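PDB 4W88: xyloglucan-specific endo-beta-1,4-glucanase from Uncultured bacterium, which hydrolyses internal beta-1,4-glucosidic bonds in the backbone of the plant cell-wall polysaccharide xyloglucan, probably by the retaining mechanism of glycoside hydrolase family 5. Local coordinates for residues Thr63-Leu68 with Asn107-Thr112; Leu100-Glu105 with Ala126-Leu131. The protein carries 1 engineered substitution. All coordinates share one frame; numbering follows the deposited sequence.

Contact 1 (Thr63-Leu68 with Asn107-Thr112); sequences TFANHL and NYWLKT
Two beta-to-alpha loops of the (beta/alpha)8 barrel meet here: residues 63-68 follow strand 57-60 and make a short 3-10 turn at 65-67, while residues 107-112 follow strand 97-101 without regular structure. The backbones come nearest at Ala65 and Tyr108, whose CA atoms are 6.6 Å apart, and only 219 Å² is buried in all, as fits a contact near the surface. Tyr108 gives the largest share and can be followed outward. Its CB already lies 3.6 Å from Ala65 CB. With CG anti to the carbonyl carbon, the ring swings along the turn, and Tyr108 CG is 3.5 Å from Ala65 CB, with CD2 as near. Farther out the neighbour changes: Tyr108 CE1 sits 3.2 Å from Asn66 OD1, and the hydroxyl OH accepts a hydrogen bond from Asn66 ND2. The Asn66 amide stands almost upright to the ring, the planes being 82° apart, with OD1 beside CE1 and ND2 at OH. Ala65 is clasped from two residues, because its CB also meets the edge of the Trp109 indole, near the ring plane, with Trp109 CD1 4.0 Å away. Trp109 CG occupies the crowded position between backbone N and carbonyl carbon, and its own neighbour Leu110 lays CB over one face. Leu68 CD1 stays at the limit of contact, 4.5 Å from Trp109 NE1. The indole N-H is directed to Glu105, and the ring also packs on Glu123 and Ile127 of helix 117-134, which ties the loop pair to the barrel's outer layer. The polar closure is the Asn66 ND2 to Tyr108 OH bond, 3.2 Å long and bent to 148° at the hydrogen, with OH 22° out of the amide plane.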
# COMPACT_ATOMS: atom_id res chain seq x y z
N THR A 63 11.30 1.53 1.63
CA THR A 63 12.03 0.38 2.13
C THR A 63 13.13 0.95 3.00
O THR A 63 14.00 1.72 2.54
CB THR A 63 12.65 -0.51 0.99
OG1 THR A 63 11.55 -0.94 0.13
CG2 THR A 63 13.33 -1.72 1.60
N PHE A 64 13.12 0.52 4.25
CA PHE A 64 14.08 1.09 5.23
C PHE A 64 15.33 0.26 5.40
O PHE A 64 16.35 0.81 5.77
CB PHE A 64 13.36 1.21 6.56
CG PHE A 64 12.35 2.31 6.54
CD1 PHE A 64 12.77 3.64 6.78
CD2 PHE A 64 11.02 2.07 6.25
CE1 PHE A 64 11.84 4.67 6.74
CE2 PHE A 64 10.10 3.16 6.19
CZ PHE A 64 10.54 4.47 6.41
N ALA A 65 15.22 -1.06 5.17
CA ALA A 65 16.26 -1.99 5.52
C ALA A 65 17.72 -1.48 5.34
O ALA A 65 18.53 -1.51 6.30
CB ALA A 65 16.08 -3.32 4.78
N ASN A 66 18.08 -1.13 4.11
CA ASN A 66 19.46 -0.72 3.87
C ASN A 66 19.89 0.62 4.52
O ASN A 66 21.10 0.94 4.57
CB ASN A 66 19.72 -0.62 2.41
CG ASN A 66 19.69 -1.95 1.73
OD1 ASN A 66 19.90 -3.01 2.35
ND2 ASN A 66 19.41 -1.93 0.46
N HIS A 67 18.92 1.32 5.09
CA HIS A 67 19.16 2.62 5.76
C HIS A 67 19.19 2.46 7.27
O HIS A 67 19.25 3.44 7.98
CB HIS A 67 18.09 3.64 5.35
CG HIS A 67 17.90 3.75 3.87
ND1 HIS A 67 18.75 4.45 3.02
CD2 HIS A 67 17.05 3.09 3.06
CE1 HIS A 67 18.37 4.25 1.76
NE2 HIS A 67 17.33 3.44 1.77
N LEU A 68 19.11 1.23 7.75
CA LEU A 68 19.11 0.95 9.19
C LEU A 68 20.46 0.60 9.74
O LEU A 68 21.22 -0.15 9.16
CB LEU A 68 18.16 -0.21 9.54
CG LEU A 68 16.72 -0.12 9.08
CD1 LEU A 68 15.94 -1.35 9.37
CD2 LEU A 68 16.01 1.14 9.65
N ASN A 107 12.60 -8.43 1.50
CA ASN A 107 13.80 -8.93 0.79
C ASN A 107 14.95 -9.11 1.80
O ASN A 107 15.96 -9.70 1.44
CB ASN A 107 14.34 -7.97 -0.23
CG ASN A 107 13.40 -7.74 -1.40
OD1 ASN A 107 12.31 -8.35 -1.49
ND2 ASN A 107 13.85 -6.89 -2.34
N TYR A 108 14.77 -8.60 3.04
CA TYR A 108 15.86 -8.39 3.99
C TYR A 108 15.49 -9.16 5.26
O TYR A 108 15.70 -10.39 5.32
CB TYR A 108 16.10 -6.89 4.21
CG TYR A 108 16.68 -6.22 2.99
CD1 TYR A 108 18.02 -6.35 2.65
CD2 TYR A 108 15.83 -5.57 2.09
CE1 TYR A 108 18.52 -5.81 1.46
CE2 TYR A 108 16.31 -5.10 0.90
CZ TYR A 108 17.66 -5.15 0.61
OH TYR A 108 18.18 -4.72 -0.57
N TRP A 109 15.04 -8.46 6.28
CA TRP A 109 14.82 -9.03 7.58
C TRP A 109 13.40 -9.56 7.83
O TRP A 109 13.20 -10.40 8.73
CB TRP A 109 15.10 -7.93 8.63
CG TRP A 109 14.24 -6.68 8.47
CD1 TRP A 109 14.48 -5.63 7.68
CD2 TRP A 109 12.99 -6.43 9.14
NE1 TRP A 109 13.44 -4.71 7.80
CE2 TRP A 109 12.53 -5.19 8.70
CE3 TRP A 109 12.22 -7.16 10.05
CZ2 TRP A 109 11.35 -4.66 9.12
CZ3 TRP A 109 11.03 -6.62 10.49
CH2 TRP A 109 10.60 -5.36 10.01
N LEU A 110 12.42 -9.06 7.05
CA LEU A 110 11.01 -9.36 7.31
C LEU A 110 10.61 -10.65 6.57
O LEU A 110 9.98 -10.62 5.50
CB LEU A 110 10.09 -8.20 7.00
CG LEU A 110 8.81 -8.12 7.84
CD1 LEU A 110 8.00 -6.88 7.48
CD2 LEU A 110 7.91 -9.33 7.68
N LYS A 111 11.08 -11.77 7.10
CA LYS A 111 10.83 -13.12 6.57
C LYS A 111 10.04 -13.82 7.66
O LYS A 111 10.52 -13.94 8.80
CB LYS A 111 12.13 -13.83 6.31
CG LYS A 111 13.08 -12.99 5.50
CD LYS A 111 13.21 -13.46 4.14
CE LYS A 111 14.26 -12.75 3.32
NZ LYS A 111 13.99 -12.96 1.86
N THR A 112 8.80 -14.24 7.35
CA THR A 112 7.84 -14.67 8.39
C THR A 112 8.04 -16.10 8.90
O THR A 112 7.23 -16.96 8.68
CB THR A 112 6.40 -14.50 7.86
OG1 THR A 112 6.28 -15.13 6.62
CG2 THR A 112 6.09 -13.04 7.77

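Contact 2 (Leu100-Glu105 with Ala126-Leu131); sequences LDTHHE and AIWKQL
Trp128, on helix 117-134, reaches inward to the end of strand 97-101 and supplies the dense part of this buried contact. The rim of its indole meets backbone as well as side chain: Trp128 CH2 stands 3.6 Å from Leu100 O, which lies in the ring plane at the edge, and CZ2 passes 4.2 Å from Asp101 C. At the pyrrole side, Thr102 CG2 comes to 3.6 Å from Trp128 NE1. That methyl is anti to the carbonyl carbon, whereas OG1 takes the crowded position (chi1 74°); OG1 and the indole N-H both bond to Gly146 O, so one carbonyl beyond the two segments satisfies both polar groups. Leu131 CD1, one helical turn along, covers a face of the Trp128 indole 3.6 Å above its plane, and Phe144 and Phe177 also meet the ring. An alanine in place of Trp128 would probably leave the strand end poorly packed and Gly146 O short of one donor. Other side-chain pairs across the contact are looser: Leu100 CG is 4.5 Å from Trp128 CH2, and Ile127 CG2 stays 4.3 Å from Thr102 CG2. Farther round the helix, Lys129 is exposed, while the Gln130 amide bonds Ala126 O and also reaches the loop residues Tyr74 and Ile76. Across the strand from Trp128, Asp101 CB points away from the helix, and Asp101 OD2 uses its syn lone pair to accept a 2.7 Å bond from His103 ND1. At 173° this bond is nearly straight and in the imidazole plane, fixing the ring's rotation and probably raising the basicity of NE2, which binds a Tris molecule. Helix 117-134 lying outside a closed barrel of eight parallel strands is TIM-barrel architecture.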
# COMPACT_ATOMS: atom_id res chain seq x y z
N LEU A 100 2.06 6.28 4.66
CA LEU A 100 3.48 5.90 4.78
C LEU A 100 3.57 4.42 5.21
O LEU A 100 2.98 4.05 6.22
CB LEU A 100 4.16 6.71 5.87
CG LEU A 100 5.62 6.43 6.13
CD1 LEU A 100 6.50 6.69 4.91
CD2 LEU A 100 6.06 7.24 7.37
N ASP A 101 4.26 3.59 4.42
CA ASP A 101 4.46 2.21 4.82
C ASP A 101 5.92 1.87 5.13
O ASP A 101 6.80 2.74 5.05
CB ASP A 101 3.87 1.23 3.79
CG ASP A 101 4.76 0.92 2.58
OD1 ASP A 101 5.90 1.32 2.52
OD2 ASP A 101 4.21 0.11 1.69
N THR A 102 6.15 0.62 5.53
CA THR A 102 7.43 -0.04 5.25
C THR A 102 7.13 -1.00 4.08
O THR A 102 6.01 -1.52 3.95
CB THR A 102 8.01 -0.80 6.46
OG1 THR A 102 7.30 -2.05 6.73
CG2 THR A 102 8.09 0.05 7.68
N HIS A 103 8.14 -1.27 3.26
CA HIS A 103 7.90 -1.86 1.97
C HIS A 103 8.70 -3.16 1.76
O HIS A 103 8.28 -4.19 2.32
CB HIS A 103 7.97 -0.84 0.83
CG HIS A 103 7.05 -1.20 -0.30
ND1 HIS A 103 5.68 -0.96 -0.24
CD2 HIS A 103 7.28 -1.75 -1.51
CE1 HIS A 103 5.13 -1.37 -1.37
NE2 HIS A 103 6.08 -1.85 -2.15
N HIS A 104 9.80 -3.15 1.01
CA HIS A 104 10.49 -4.38 0.63
C HIS A 104 11.43 -4.88 1.76
O HIS A 104 12.53 -5.43 1.50
CB HIS A 104 11.28 -4.21 -0.66
CG HIS A 104 10.40 -4.09 -1.88
ND1 HIS A 104 9.36 -4.99 -2.17
CD2 HIS A 104 10.38 -3.15 -2.87
CE1 HIS A 104 8.80 -4.61 -3.29
NE2 HIS A 104 9.39 -3.50 -3.73
N GLU A 105 11.00 -4.65 2.99
CA GLU A 105 11.63 -5.25 4.17
C GLU A 105 11.70 -6.77 4.05
O GLU A 105 12.58 -7.41 4.60
CB GLU A 105 10.85 -4.90 5.45
CG GLU A 105 10.47 -3.44 5.59
CD GLU A 105 11.59 -2.38 5.43
OE1 GLU A 105 12.78 -2.69 5.71
OE2 GLU A 105 11.27 -1.24 4.96
N ALA A 126 10.91 -1.22 16.62
CA ALA A 126 11.96 -0.26 16.64
C ALA A 126 11.94 0.75 15.49
O ALA A 126 12.24 1.96 15.69
CB ALA A 126 13.30 -0.94 16.73
N ILE A 127 11.56 0.28 14.28
CA ILE A 127 11.52 1.14 13.11
C ILE A 127 10.31 2.08 13.35
O ILE A 127 10.43 3.29 13.14
CB ILE A 127 11.36 0.29 11.86
CG1 ILE A 127 12.66 -0.53 11.56
CG2 ILE A 127 11.01 1.16 10.64
CD1 ILE A 127 12.44 -1.63 10.53
N TRP A 128 9.15 1.50 13.72
CA TRP A 128 7.94 2.28 13.84
C TRP A 128 7.99 3.27 14.98
O TRP A 128 7.36 4.36 14.87
CB TRP A 128 6.70 1.41 13.86
CG TRP A 128 6.26 1.09 12.47
CD1 TRP A 128 6.36 -0.11 11.83
CD2 TRP A 128 5.76 2.02 11.53
NE1 TRP A 128 5.92 0.04 10.50
CE2 TRP A 128 5.53 1.34 10.32
CE3 TRP A 128 5.43 3.39 11.60
CZ2 TRP A 128 5.00 1.98 9.18
CZ3 TRP A 128 4.95 4.01 10.47
CH2 TRP A 128 4.76 3.33 9.27
N LYS A 129 8.69 2.95 16.08
CA LYS A 129 8.85 3.97 17.13
C LYS A 129 9.52 5.22 16.55
O LYS A 129 9.09 6.34 16.85
CB LYS A 129 9.65 3.41 18.32
CG LYS A 129 10.04 4.38 19.45
CD LYS A 129 10.69 3.62 20.61
CE LYS A 129 10.79 4.40 21.89
NZ LYS A 129 11.86 5.35 21.76
N GLN A 130 10.58 5.02 15.73
CA GLN A 130 11.29 6.12 15.15
C GLN A 130 10.45 6.90 14.16
O GLN A 130 10.48 8.16 14.16
CB GLN A 130 12.58 5.70 14.46
CG GLN A 130 13.58 5.09 15.39
CD GLN A 130 14.75 4.54 14.61
OE1 GLN A 130 15.59 5.26 14.05
NE2 GLN A 130 14.77 3.22 14.49
N LEU A 131 9.71 6.18 13.32
CA LEU A 131 8.84 6.85 12.32
C LEU A 131 7.73 7.64 13.01
O LEU A 131 7.46 8.77 12.67
CB LEU A 131 8.27 5.85 11.32
CG LEU A 131 9.32 5.23 10.38
CD1 LEU A 131 8.53 4.17 9.55
CD2 LEU A 131 9.95 6.28 9.55

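In the fold
Contacts 1 and 2 have centres 9 Å apart and cross along the chain, since 100-105 lies between the segments of contact 1 and 126-131 follows them. Glu105 joins them with an oxygen for each loop: Glu105 OE2 is 2.7 Å from Phe64 N, a probable hydrogen bond, while OE1 serves the 107-112 side. A second probable bond, 2.9 Å from His104 N to Thr63 OG1, links contact 2 to the 63-68 loop. The Tyr108 side chain is about 13 Å from a bound xylose and that of Asp101 about 10 Å from a glucose, so neither contact touches the oligosaccharide at these side chains, and contact 2 comes nearer. His103 NE2, bonded to Tris probably from the crystallisation liquor, marks its link to the pocket.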